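Local coordinates for viral structural protein 4 (Bombyx mori cytoplasmic polyhedrosis virus, PDB 6TZ0), which binds GTP and is a structural protein of the virus, probably acting as a nucleotide-dependent partner of the viral RNA-dependent RNA polymerase during transcription, at residues B[41-44]-B[45-49]; B[219-223]-B[224-228]; B[237-240]-B[241-245]; B[363-366]-B[367-371]; B[398-402]-B[403-407]. One frame throughout, in Å; residues are numbered along the deposited sequence.

Interaction 1 of 5, residues B[41-44]-B[45-49]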
# COMPACT_ATOMS: atom_id res chain seq x y z
N PRO B 41 -25.28 53.78 -6.29
CA PRO B 41 -24.14 53.08 -5.69
C PRO B 41 -24.00 51.63 -6.12
O PRO B 41 -22.87 51.11 -6.15
CB PRO B 41 -24.41 53.20 -4.18
CG PRO B 41 -25.87 53.41 -4.07
CD PRO B 41 -26.27 54.19 -5.28
N THR B 42 -25.09 50.96 -6.47
CA THR B 42 -25.01 49.59 -6.97
C THR B 42 -24.37 49.55 -8.36
O THR B 42 -23.61 48.62 -8.68
CB THR B 42 -26.40 48.98 -7.00
OG1 THR B 42 -27.26 49.79 -7.82
CG2 THR B 42 -26.97 48.91 -5.61
N ILE B 43 -24.66 50.56 -9.18
CA ILE B 43 -24.07 50.68 -10.51
C ILE B 43 -22.56 50.89 -10.41
O ILE B 43 -21.79 50.36 -11.21
CB ILE B 43 -24.77 51.82 -11.27
CG1 ILE B 43 -26.25 51.50 -11.44
CG2 ILE B 43 -24.13 52.07 -12.62
CD1 ILE B 43 -26.51 50.21 -12.18
N ARG B 44 -22.12 51.64 -9.40
CA ARG B 44 -20.68 51.79 -9.19
C ARG B 44 -20.07 50.52 -8.62
O ARG B 44 -18.93 50.17 -8.96
CB ARG B 44 -20.42 52.99 -8.27
CG ARG B 44 -20.74 54.31 -8.94
CD ARG B 44 -20.38 55.50 -8.08
NE ARG B 44 -21.28 55.68 -6.95
CZ ARG B 44 -20.92 55.53 -5.68
NH1 ARG B 44 -19.68 55.21 -5.38
NH2 ARG B 44 -21.81 55.71 -4.71
N SER B 45 -20.83 49.80 -7.80
CA SER B 45 -20.31 48.60 -7.14
C SER B 45 -20.06 47.47 -8.13
O SER B 45 -19.09 46.71 -7.98
CB SER B 45 -21.27 48.16 -6.05
OG SER B 45 -20.82 46.97 -5.44
N ILE B 46 -20.91 47.35 -9.15
CA ILE B 46 -20.70 46.25 -10.10
C ILE B 46 -19.49 46.53 -11.00
O ILE B 46 -18.75 45.59 -11.36
CB ILE B 46 -22.00 45.97 -10.90
CG1 ILE B 46 -21.88 44.67 -11.69
CG2 ILE B 46 -22.38 47.12 -11.81
CD1 ILE B 46 -23.18 44.17 -12.21
N LYS B 47 -19.20 47.80 -11.30
CA LYS B 47 -18.00 48.13 -12.05
C LYS B 47 -16.76 47.91 -11.20
O LYS B 47 -15.71 47.49 -11.72
CB LYS B 47 -18.07 49.57 -12.53
CG LYS B 47 -19.21 49.86 -13.48
CD LYS B 47 -19.20 51.32 -13.91
CE LYS B 47 -20.41 51.66 -14.76
NZ LYS B 47 -20.38 50.99 -16.08
N TYR B 48 -16.87 48.18 -9.90
CA TYR B 48 -15.76 47.92 -8.98
C TYR B 48 -15.44 46.44 -8.92
O TYR B 48 -14.27 46.04 -8.93
CB TYR B 48 -16.10 48.44 -7.59
CG TYR B 48 -16.23 49.94 -7.47
CD1 TYR B 48 -15.73 50.79 -8.45
CD2 TYR B 48 -16.86 50.51 -6.38
CE1 TYR B 48 -15.85 52.15 -8.35
CE2 TYR B 48 -16.99 51.87 -6.26
CZ TYR B 48 -16.48 52.69 -7.25
OH TYR B 48 -16.60 54.05 -7.14
N ALA B 49 -16.48 45.60 -8.87
CA ALA B 49 -16.27 44.16 -8.87
C ALA B 49 -15.68 43.66 -10.19
O ALA B 49 -14.87 42.72 -10.18
CB ALA B 49 -17.59 43.44 -8.59
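Pro41 and Ser45 lie one turn apart in the first turns of helix 41-60. The chain runs through both segments as one regular right-handed alpha-helix. Ser45 N donates to Pro41 O at 2.9 Å. Ile46 N follows with Thr42 O at 3.0 Å, and Tyr48 N with Arg44 O at the same length. These are ordinary i to i+4 helical bonds.

The side chains meet mostly by lying back against carbonyls of the preceding turn. Ile46 sets its CG2 methyl 3.3 Å from Ile43 O. Lys47 runs its aliphatic chain past the same Ile43 O, with CG 3.5 Å from it. Ser45 OG bonds to Tyr201 OH on helix 196-201, which anchors this turn to its neighbour. Ile46 packs against Leu20 of an earlier loop.

Arg44 and Tyr48 meet through their side chains. These run next to each other and leave the helix in the same direction. Tyr48 holds CG beside its own backbone N, with chi1 -67°, and this lays the ring over the carbonyl of the turn before. Arg44 O therefore sits over one ring face, displaced from the ring centre. The ring also stacks with Phe148. The Arg44 chain bends at chi3 and brings its guanidinium close to the phenol end of the ring. The two planes are 74° apart, close to perpendicular. The phenol oxygen lies in the guanidinium plane, at its edge, with Tyr48 OH 3.7 Å from Arg44 NH1.

Interaction 2 of 5, residues B[219-223]-B[224-228]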
# COMPACT_ATOMS: atom_id res chain seq x y z
N TYR B 219 -50.32 47.87 -13.74
CA TYR B 219 -49.38 47.72 -12.65
C TYR B 219 -48.36 48.85 -12.76
O TYR B 219 -48.38 49.64 -13.70
CB TYR B 219 -48.74 46.34 -12.72
CG TYR B 219 -49.77 45.24 -12.84
CD1 TYR B 219 -50.48 44.79 -11.73
CD2 TYR B 219 -50.07 44.67 -14.08
CE1 TYR B 219 -51.44 43.80 -11.86
CE2 TYR B 219 -51.02 43.69 -14.21
CZ TYR B 219 -51.70 43.26 -13.10
OH TYR B 219 -52.64 42.28 -13.23
N ASN B 220 -47.46 48.94 -11.80
CA ASN B 220 -46.44 49.99 -11.87
C ASN B 220 -45.19 49.50 -12.59
O ASN B 220 -44.08 49.58 -12.07
CB ASN B 220 -46.11 50.49 -10.47
CG ASN B 220 -47.18 51.40 -9.91
OD1 ASN B 220 -47.70 52.27 -10.60
ND2 ASN B 220 -47.53 51.19 -8.64
N LEU B 221 -45.37 48.99 -13.80
CA LEU B 221 -44.28 48.35 -14.50
C LEU B 221 -43.61 49.33 -15.45
O LEU B 221 -44.25 50.23 -15.99
CB LEU B 221 -44.77 47.12 -15.26
CG LEU B 221 -45.36 46.03 -14.37
CD1 LEU B 221 -45.85 44.87 -15.21
CD2 LEU B 221 -44.38 45.56 -13.34
N SER B 222 -42.31 49.15 -15.63
CA SER B 222 -41.49 50.02 -16.46
C SER B 222 -40.46 49.15 -17.16
O SER B 222 -40.12 48.08 -16.65
CB SER B 222 -40.82 51.11 -15.62
OG SER B 222 -39.94 50.54 -14.67
N PRO B 223 -39.97 49.56 -18.34
CA PRO B 223 -38.97 48.74 -19.04
C PRO B 223 -37.65 48.64 -18.30
O PRO B 223 -37.00 47.60 -18.37
CB PRO B 223 -38.79 49.45 -20.38
CG PRO B 223 -39.99 50.27 -20.55
CD PRO B 223 -40.40 50.70 -19.18
N MET B 224 -37.25 49.69 -17.60
CA MET B 224 -35.94 49.77 -16.98
C MET B 224 -35.87 49.09 -15.63
O MET B 224 -34.84 49.20 -14.95
CB MET B 224 -35.54 51.24 -16.83
CG MET B 224 -35.32 51.96 -18.14
SD MET B 224 -36.87 52.36 -18.97
CE MET B 224 -36.31 53.50 -20.23
N THR B 225 -36.91 48.42 -15.20
CA THR B 225 -36.92 47.82 -13.87
C THR B 225 -37.32 46.36 -13.88
O THR B 225 -36.76 45.57 -13.11
CB THR B 225 -37.86 48.65 -12.98
OG1 THR B 225 -37.44 50.02 -12.99
CG2 THR B 225 -37.87 48.16 -11.54
N ARG B 226 -38.24 45.96 -14.74
CA ARG B 226 -38.83 44.63 -14.67
C ARG B 226 -38.60 43.88 -15.97
O ARG B 226 -38.53 44.47 -17.05
CB ARG B 226 -40.33 44.72 -14.38
CG ARG B 226 -40.68 45.52 -13.14
CD ARG B 226 -40.24 44.84 -11.86
NE ARG B 226 -40.96 43.61 -11.56
CZ ARG B 226 -42.06 43.57 -10.82
NH1 ARG B 226 -42.57 44.68 -10.33
NH2 ARG B 226 -42.66 42.41 -10.57
N SER B 227 -38.49 42.56 -15.86
CA SER B 227 -38.47 41.66 -16.99
C SER B 227 -39.73 40.81 -16.95
O SER B 227 -40.42 40.74 -15.93
CB SER B 227 -37.21 40.79 -16.99
OG SER B 227 -37.19 39.94 -15.86
N ILE B 228 -40.04 40.16 -18.07
CA ILE B 228 -41.35 39.55 -18.26
C ILE B 228 -41.19 38.04 -18.41
O ILE B 228 -40.41 37.57 -19.25
CB ILE B 228 -42.07 40.14 -19.48
CG1 ILE B 228 -42.32 41.63 -19.26
CG2 ILE B 228 -43.35 39.41 -19.78
CD1 ILE B 228 -43.18 41.91 -18.06
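Ser222 and Thr225 face each other across a tight turn that leads into strand 226-230. Pro223 and Met224 take the two corners, with backbone torsions of a type I beta turn. Thr225 OG1 donates to Ser222 OG at 3.1 Å, joining the residues on either side of those corners. Ser222 reaches this bond with OG between its backbone N and carbonyl carbon, chi1 63°. Arg226 N adds a weak, long bond to Ser222 O at 3.4 Å.

The close-packed side is built on Arg226. Its chain folds back through bends at chi2 and chi3. The guanidinium then slides under Leu221, whose CD2 methyl covers one of its faces, off centre. Arg226 NE bonds to Arg204 O, which fixes the group against strand 204-208. Phe206 of that strand touches both Leu221 and Arg226.

The other side is looser. Met224 is exposed, and its sulfur lies against the proline ring. Met224 SD is 3.8 Å from Pro223 CB. On the packed side, Leu221 CD2 lies 3.6 Å from Arg226 NH1 and 3.7 Å from Arg226 CG.

Interaction 3 of 5, residues B[237-240]-B[241-245]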
# COMPACT_ATOMS: atom_id res chain seq x y z
N ALA B 237 -45.15 37.26 -29.40
CA ALA B 237 -45.44 38.36 -30.31
C ALA B 237 -46.84 38.91 -30.08
O ALA B 237 -47.06 40.12 -30.18
CB ALA B 237 -45.28 37.89 -31.76
N VAL B 238 -47.79 38.03 -29.74
CA VAL B 238 -49.16 38.46 -29.49
C VAL B 238 -49.24 39.29 -28.22
O VAL B 238 -49.90 40.34 -28.19
CB VAL B 238 -50.09 37.23 -29.43
CG1 VAL B 238 -51.51 37.64 -29.14
CG2 VAL B 238 -50.01 36.45 -30.73
N ILE B 239 -48.55 38.86 -27.17
CA ILE B 239 -48.48 39.63 -25.93
C ILE B 239 -47.71 40.93 -26.15
O ILE B 239 -48.05 41.97 -25.59
CB ILE B 239 -47.83 38.78 -24.83
CG1 ILE B 239 -48.59 37.46 -24.67
CG2 ILE B 239 -47.81 39.51 -23.51
CD1 ILE B 239 -50.03 37.63 -24.33
N ARG B 240 -46.71 40.90 -27.03
CA ARG B 240 -45.86 42.07 -27.22
C ARG B 240 -46.54 43.15 -28.06
O ARG B 240 -46.29 44.34 -27.84
CB ARG B 240 -44.55 41.63 -27.86
CG ARG B 240 -43.46 42.65 -27.85
CD ARG B 240 -42.24 42.16 -28.60
NE ARG B 240 -41.58 41.03 -27.96
CZ ARG B 240 -40.61 41.15 -27.06
NH1 ARG B 240 -40.20 42.35 -26.68
NH2 ARG B 240 -40.06 40.07 -26.54
N LYS B 241 -47.40 42.78 -29.02
CA LYS B 241 -48.05 43.78 -29.85
C LYS B 241 -49.50 44.05 -29.46
O LYS B 241 -50.05 45.08 -29.86
CB LYS B 241 -48.02 43.39 -31.33
CG LYS B 241 -48.96 42.25 -31.69
CD LYS B 241 -48.90 41.91 -33.17
CE LYS B 241 -49.59 42.98 -34.00
NZ LYS B 241 -51.05 43.02 -33.73
N LEU B 242 -50.12 43.16 -28.69
CA LEU B 242 -51.55 43.26 -28.42
C LEU B 242 -51.84 43.83 -27.05
O LEU B 242 -52.91 44.41 -26.84
CB LEU B 242 -52.19 41.88 -28.57
CG LEU B 242 -53.71 41.76 -28.59
CD1 LEU B 242 -54.27 42.50 -29.79
CD2 LEU B 242 -54.14 40.31 -28.62
N TYR B 243 -50.91 43.70 -26.11
CA TYR B 243 -51.09 44.22 -24.76
C TYR B 243 -50.07 45.29 -24.42
O TYR B 243 -50.04 45.74 -23.27
CB TYR B 243 -51.03 43.08 -23.75
CG TYR B 243 -52.17 42.11 -23.90
CD1 TYR B 243 -53.41 42.38 -23.33
CD2 TYR B 243 -52.03 40.95 -24.64
CE1 TYR B 243 -54.45 41.52 -23.47
CE2 TYR B 243 -53.07 40.07 -24.78
CZ TYR B 243 -54.29 40.36 -24.21
OH TYR B 243 -55.34 39.49 -24.35
N GLY B 244 -49.25 45.72 -25.36
CA GLY B 244 -48.36 46.84 -25.12
C GLY B 244 -47.10 46.53 -24.35
O GLY B 244 -46.64 47.36 -23.57
N TYR B 245 -46.53 45.35 -24.56
CA TYR B 245 -45.29 44.94 -23.92
C TYR B 245 -44.12 45.02 -24.89
O TYR B 245 -43.21 44.19 -24.86
CB TYR B 245 -45.43 43.53 -23.34
CG TYR B 245 -46.28 43.47 -22.10
CD1 TYR B 245 -45.72 43.66 -20.85
CD2 TYR B 245 -47.65 43.26 -22.18
CE1 TYR B 245 -46.48 43.61 -19.71
CE2 TYR B 245 -48.42 43.22 -21.04
CZ TYR B 245 -47.83 43.39 -19.81
OH TYR B 245 -48.60 43.35 -18.68
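Ile239 touches both tyrosines that follow the last turn of helix 236-242. Its CB points away from residues 241-245, and the branches beyond it make the contacts. The CG2 methyl stands anti to the backbone N and meets Tyr245, with CG2 4.0 Å from Tyr245 CD2. The other branch starts at CG1, beside the backbone N, with chi1 -55°. It carries the terminal CD1 to Tyr243, where CD1 is 3.9 Å from Tyr243 CD2 and equally far from CE2. The two branches thus take one ring each. The Tyr245 side chain lies alongside Ile239, pointing the same way, whereas Tyr243 crosses it at a slant. Leu208 and Leu213 also pack on Ile239, so the residue is buried.

The backbone of Ile239 takes part as well. Its carbonyl oxygen lies at the edge of the Tyr245 ring, 3.7 Å from CD2. Tyr243 N makes a weak bond to this same Ile239 O at 3.4 Å. Two residues earlier, Lys241 N bonds to Ala237 O at 2.9 Å. Val238 CG1 packs on Leu242 CD2 on a more exposed side.

The phenol groups are tied down separately. Tyr243 OH bonds to Arg234 NH1, and Tyr245 OH bonds to Ala214 O. Arg240 lays CG 3.4 Å from Tyr245 O and sends its guanidinium to Phe250 in a cation-pi contact. The chain leaves helical torsions at Tyr243, and Gly244 takes a positive phi of 80°. This is a helix C-terminus unwound through a glycine in left-handed conformation, with aromatic residues folded back on the last turn.

Interaction 4 of 5, residues B[363-366]-B[367-371]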
# COMPACT_ATOMS: atom_id res chain seq x y z
N LEU B 363 -32.73 1.59 -23.14
CA LEU B 363 -31.41 1.13 -23.54
C LEU B 363 -31.38 0.52 -24.93
O LEU B 363 -30.32 0.49 -25.55
CB LEU B 363 -30.86 0.15 -22.50
CG LEU B 363 -30.41 0.83 -21.21
CD1 LEU B 363 -30.10 -0.19 -20.14
CD2 LEU B 363 -29.20 1.68 -21.48
N SER B 364 -32.53 0.11 -25.47
CA SER B 364 -32.59 -0.28 -26.88
C SER B 364 -32.34 0.92 -27.79
O SER B 364 -31.54 0.85 -28.74
CB SER B 364 -33.94 -0.91 -27.19
OG SER B 364 -34.98 0.04 -27.06
N THR B 365 -33.00 2.05 -27.51
CA THR B 365 -32.78 3.27 -28.29
C THR B 365 -31.37 3.81 -28.07
O THR B 365 -30.76 4.34 -29.01
CB THR B 365 -33.84 4.30 -27.89
OG1 THR B 365 -35.14 3.74 -28.09
CG2 THR B 365 -33.73 5.56 -28.74
N TYR B 366 -30.85 3.67 -26.86
CA TYR B 366 -29.47 4.07 -26.57
C TYR B 366 -28.48 3.25 -27.40
O TYR B 366 -27.52 3.80 -27.94
CB TYR B 366 -29.18 3.91 -25.08
CG TYR B 366 -27.78 4.30 -24.66
CD1 TYR B 366 -27.44 5.63 -24.48
CD2 TYR B 366 -26.81 3.34 -24.45
CE1 TYR B 366 -26.16 5.98 -24.09
CE2 TYR B 366 -25.53 3.69 -24.08
CZ TYR B 366 -25.21 5.01 -23.90
OH TYR B 366 -23.94 5.35 -23.52
N ALA B 367 -28.72 1.94 -27.52
CA ALA B 367 -27.84 1.09 -28.31
C ALA B 367 -27.92 1.43 -29.79
O ALA B 367 -26.90 1.42 -30.50
CB ALA B 367 -28.18 -0.37 -28.07
N GLU B 368 -29.13 1.75 -30.28
CA GLU B 368 -29.28 2.17 -31.67
C GLU B 368 -28.54 3.48 -31.95
O GLU B 368 -27.85 3.60 -32.97
CB GLU B 368 -30.76 2.34 -32.01
CG GLU B 368 -31.54 1.05 -32.03
CD GLU B 368 -33.01 1.29 -32.25
OE1 GLU B 368 -33.42 2.46 -32.27
OE2 GLU B 368 -33.76 0.30 -32.41
N GLN B 369 -28.67 4.46 -31.06
CA GLN B 369 -28.00 5.74 -31.26
C GLN B 369 -26.49 5.61 -31.14
O GLN B 369 -25.76 6.33 -31.83
CB GLN B 369 -28.51 6.77 -30.25
CG GLN B 369 -29.95 7.15 -30.44
CD GLN B 369 -30.20 7.83 -31.76
OE1 GLN B 369 -29.41 8.66 -32.20
NE2 GLN B 369 -31.30 7.47 -32.40
N LEU B 370 -26.01 4.69 -30.31
CA LEU B 370 -24.58 4.48 -30.21
C LEU B 370 -24.03 3.78 -31.44
O LEU B 370 -22.91 4.08 -31.89
CB LEU B 370 -24.26 3.69 -28.95
CG LEU B 370 -22.79 3.51 -28.61
CD1 LEU B 370 -22.17 4.87 -28.40
CD2 LEU B 370 -22.64 2.66 -27.38
N SER B 371 -24.81 2.86 -32.02
CA SER B 371 -24.42 2.25 -33.29
C SER B 371 -24.38 3.28 -34.42
O SER B 371 -23.49 3.23 -35.28
CB SER B 371 -25.38 1.13 -33.66
OG SER B 371 -25.32 0.07 -32.73
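Glu368 lies back on Ser364, and Gln369 on Thr365, because both keep CG beside their own backbone N, with chi1 near -67°. Glu368 CG comes to 3.3 Å from Ser364 O, and its extended chain then passes Thr365. Gln369 CG lies 3.3 Å from Thr365 O and 4.4 Å from the CG2 methyl of Thr365. A bend at chi2 then turns the amide aside. Tyr366 makes the other choice: its CG is anti to the backbone N, chi1 -180°, and the ring swings to the buried side.

The backbone is regular alpha-helix. Ala367 N bonds to Leu363 O at 2.9 Å, and Gln369 N to Thr365 O at the same length. Leu370 N bonds to Tyr366 O. Ala367 O is gripped twice, since Ser371 N and Ser371 OG reach it from opposite faces of its plane.

Helix 359-374 begins at the GTP-binding residues Lys359, Thr360 and Ser361, consistent with a Walker A P-loop. Ser364 OG bonds back to Ser361 O, linking this turn to the nucleotide-binding end. The buried side of the helix rests on the central parallel sheet. Leu363 touches His380 and Ala367 touches Val378 on strand 378-381. Tyr366 lies on Ile486 of strand 484-489 and also touches Phe335 of helix 326-340 and Met550 and Ile554 of helix 547-556.

Interaction 5 of 5, residues B[398-402]-B[403-407]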
# COMPACT_ATOMS: atom_id res chain seq x y z
N GLU B 398 -24.02 -29.75 -21.97
CA GLU B 398 -23.27 -28.76 -22.73
C GLU B 398 -24.25 -27.88 -23.49
O GLU B 398 -24.56 -28.15 -24.66
CB GLU B 398 -22.27 -29.42 -23.68
CG GLU B 398 -21.13 -30.13 -22.97
CD GLU B 398 -20.12 -30.71 -23.94
OE1 GLU B 398 -20.37 -30.66 -25.16
OE2 GLU B 398 -19.08 -31.21 -23.47
N PRO B 399 -24.76 -26.82 -22.88
CA PRO B 399 -25.70 -25.95 -23.57
C PRO B 399 -24.97 -24.92 -24.43
O PRO B 399 -23.76 -24.71 -24.30
CB PRO B 399 -26.45 -25.27 -22.42
CG PRO B 399 -25.47 -25.23 -21.34
CD PRO B 399 -24.63 -26.46 -21.46
N SER B 400 -25.73 -24.28 -25.30
CA SER B 400 -25.17 -23.31 -26.22
C SER B 400 -24.99 -21.96 -25.53
O SER B 400 -25.74 -21.62 -24.61
CB SER B 400 -26.06 -23.15 -27.45
OG SER B 400 -25.53 -22.19 -28.34
N PHE B 401 -23.98 -21.22 -25.97
CA PHE B 401 -23.72 -19.87 -25.48
C PHE B 401 -23.63 -18.88 -26.63
O PHE B 401 -22.99 -17.83 -26.50
CB PHE B 401 -22.44 -19.83 -24.66
CG PHE B 401 -22.51 -20.58 -23.36
CD1 PHE B 401 -23.04 -19.99 -22.22
CD2 PHE B 401 -22.06 -21.89 -23.28
CE1 PHE B 401 -23.11 -20.69 -21.03
CE2 PHE B 401 -22.12 -22.59 -22.09
CZ PHE B 401 -22.65 -21.99 -20.96
N ALA B 402 -24.23 -19.21 -27.77
CA ALA B 402 -24.17 -18.33 -28.94
C ALA B 402 -25.01 -17.09 -28.71
O ALA B 402 -26.06 -17.15 -28.07
CB ALA B 402 -24.64 -19.08 -30.18
N TYR B 403 -24.54 -15.96 -29.24
CA TYR B 403 -25.19 -14.68 -28.95
C TYR B 403 -26.57 -14.58 -29.59
O TYR B 403 -27.47 -13.96 -29.01
CB TYR B 403 -24.29 -13.53 -29.42
CG TYR B 403 -24.96 -12.18 -29.31
CD1 TYR B 403 -25.17 -11.59 -28.07
CD2 TYR B 403 -25.39 -11.51 -30.44
CE1 TYR B 403 -25.79 -10.36 -27.98
CE2 TYR B 403 -26.01 -10.29 -30.35
CZ TYR B 403 -26.21 -9.72 -29.12
OH TYR B 403 -26.83 -8.50 -29.04
N ASP B 404 -26.76 -15.18 -30.76
CA ASP B 404 -28.07 -15.12 -31.39
C ASP B 404 -29.09 -16.00 -30.68
O ASP B 404 -30.27 -15.65 -30.61
CB ASP B 404 -27.97 -15.47 -32.87
CG ASP B 404 -27.35 -16.84 -33.12
OD1 ASP B 404 -26.86 -17.48 -32.17
OD2 ASP B 404 -27.37 -17.28 -34.29
N TYR B 405 -28.65 -17.12 -30.10
CA TYR B 405 -29.56 -17.98 -29.34
C TYR B 405 -29.99 -17.34 -28.03
O TYR B 405 -31.18 -17.32 -27.69
CB TYR B 405 -28.89 -19.34 -29.10
CG TYR B 405 -29.68 -20.27 -28.21
CD1 TYR B 405 -30.89 -20.80 -28.63
CD2 TYR B 405 -29.17 -20.68 -26.99
CE1 TYR B 405 -31.60 -21.66 -27.83
CE2 TYR B 405 -29.88 -21.55 -26.18
CZ TYR B 405 -31.09 -22.04 -26.61
OH TYR B 405 -31.80 -22.91 -25.81
N VAL B 406 -29.02 -16.80 -27.28
CA VAL B 406 -29.30 -16.08 -26.05
C VAL B 406 -30.13 -14.83 -26.33
O VAL B 406 -31.03 -14.48 -25.56
CB VAL B 406 -27.98 -15.75 -25.33
CG1 VAL B 406 -28.20 -14.91 -24.09
CG2 VAL B 406 -27.25 -17.01 -24.97
N LEU B 407 -29.88 -14.19 -27.47
CA LEU B 407 -30.65 -13.01 -27.86
C LEU B 407 -32.07 -13.39 -28.27
O LEU B 407 -33.00 -12.60 -28.08
CB LEU B 407 -29.92 -12.30 -28.99
CG LEU B 407 -30.39 -10.91 -29.38
CD1 LEU B 407 -30.15 -9.97 -28.22
CD2 LEU B 407 -29.65 -10.44 -30.61
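Ala402 stands at the N-cap position of helix 403-408, and its carbonyl oxygen accepts the first helical bond. Val406 N donates to Ala402 O at 3.1 Å, almost straight at 175° and nearly along the C=O axis. Tyr405 N gives the same oxygen a weak second bond at 3.3 Å, with a poorer angle. Tyr405 N also has a weak bond to Asp404 OD1, so its hydrogen is shared between two acceptors. Asp404 turns its carboxylate back toward the cap, and OD1 comes to 3.4 Å from Ala402 CB.

The residue at the N-cap has no polar side chain, but its own N-H is used. Ala402 N donates to Ser400 OG at 3.3 Å, forming an ST turn. Ser400 holds OG anti to its backbone N, chi1 179°, facing the amide two residues on. Ser400 O accepts from Trp389 NE1.

Ala402 CB packs on Tyr405 CB at 4.4 Å, and Ser400 CB lies 4.0 Å from Tyr405 CD2. Tyr405 OH bonds to Asn393 ND2.

The loop and first turn pack on two helices. Phe401 meets Trp389 of helix 385-393, with the ring planes about 30° apart. It also packs on Phe471 and Met474 of helix 468-476. Val406 touches Trp389 and Phe471, while Tyr403 OH makes a weak bond to His380 N on strand 378-381.

How the interactions relate
All five contacts are local and follow one another along the chain; none nests in or crosses another. Interaction 1 sets the first turns of helix 41-60. Interaction 2 closes the turn into strand 226-230, and interaction 3 ends the helix that follows it. These two touch, with Ile228 CD1 4.1 Å from Tyr245 CE1, so strand and helix end form one small unit. Interaction 4 lies on the helix that starts at the GTP-binding residues. Interaction 5 starts helix 403-408, its centre about 22 Å away. Both reach strand 378-381 at His380: Leu363 by packing, Tyr403 by a weak hydrogen bond. Interactions 1 and 5 lie on opposite sides of the chain's centre, their centres about 71 Å apart.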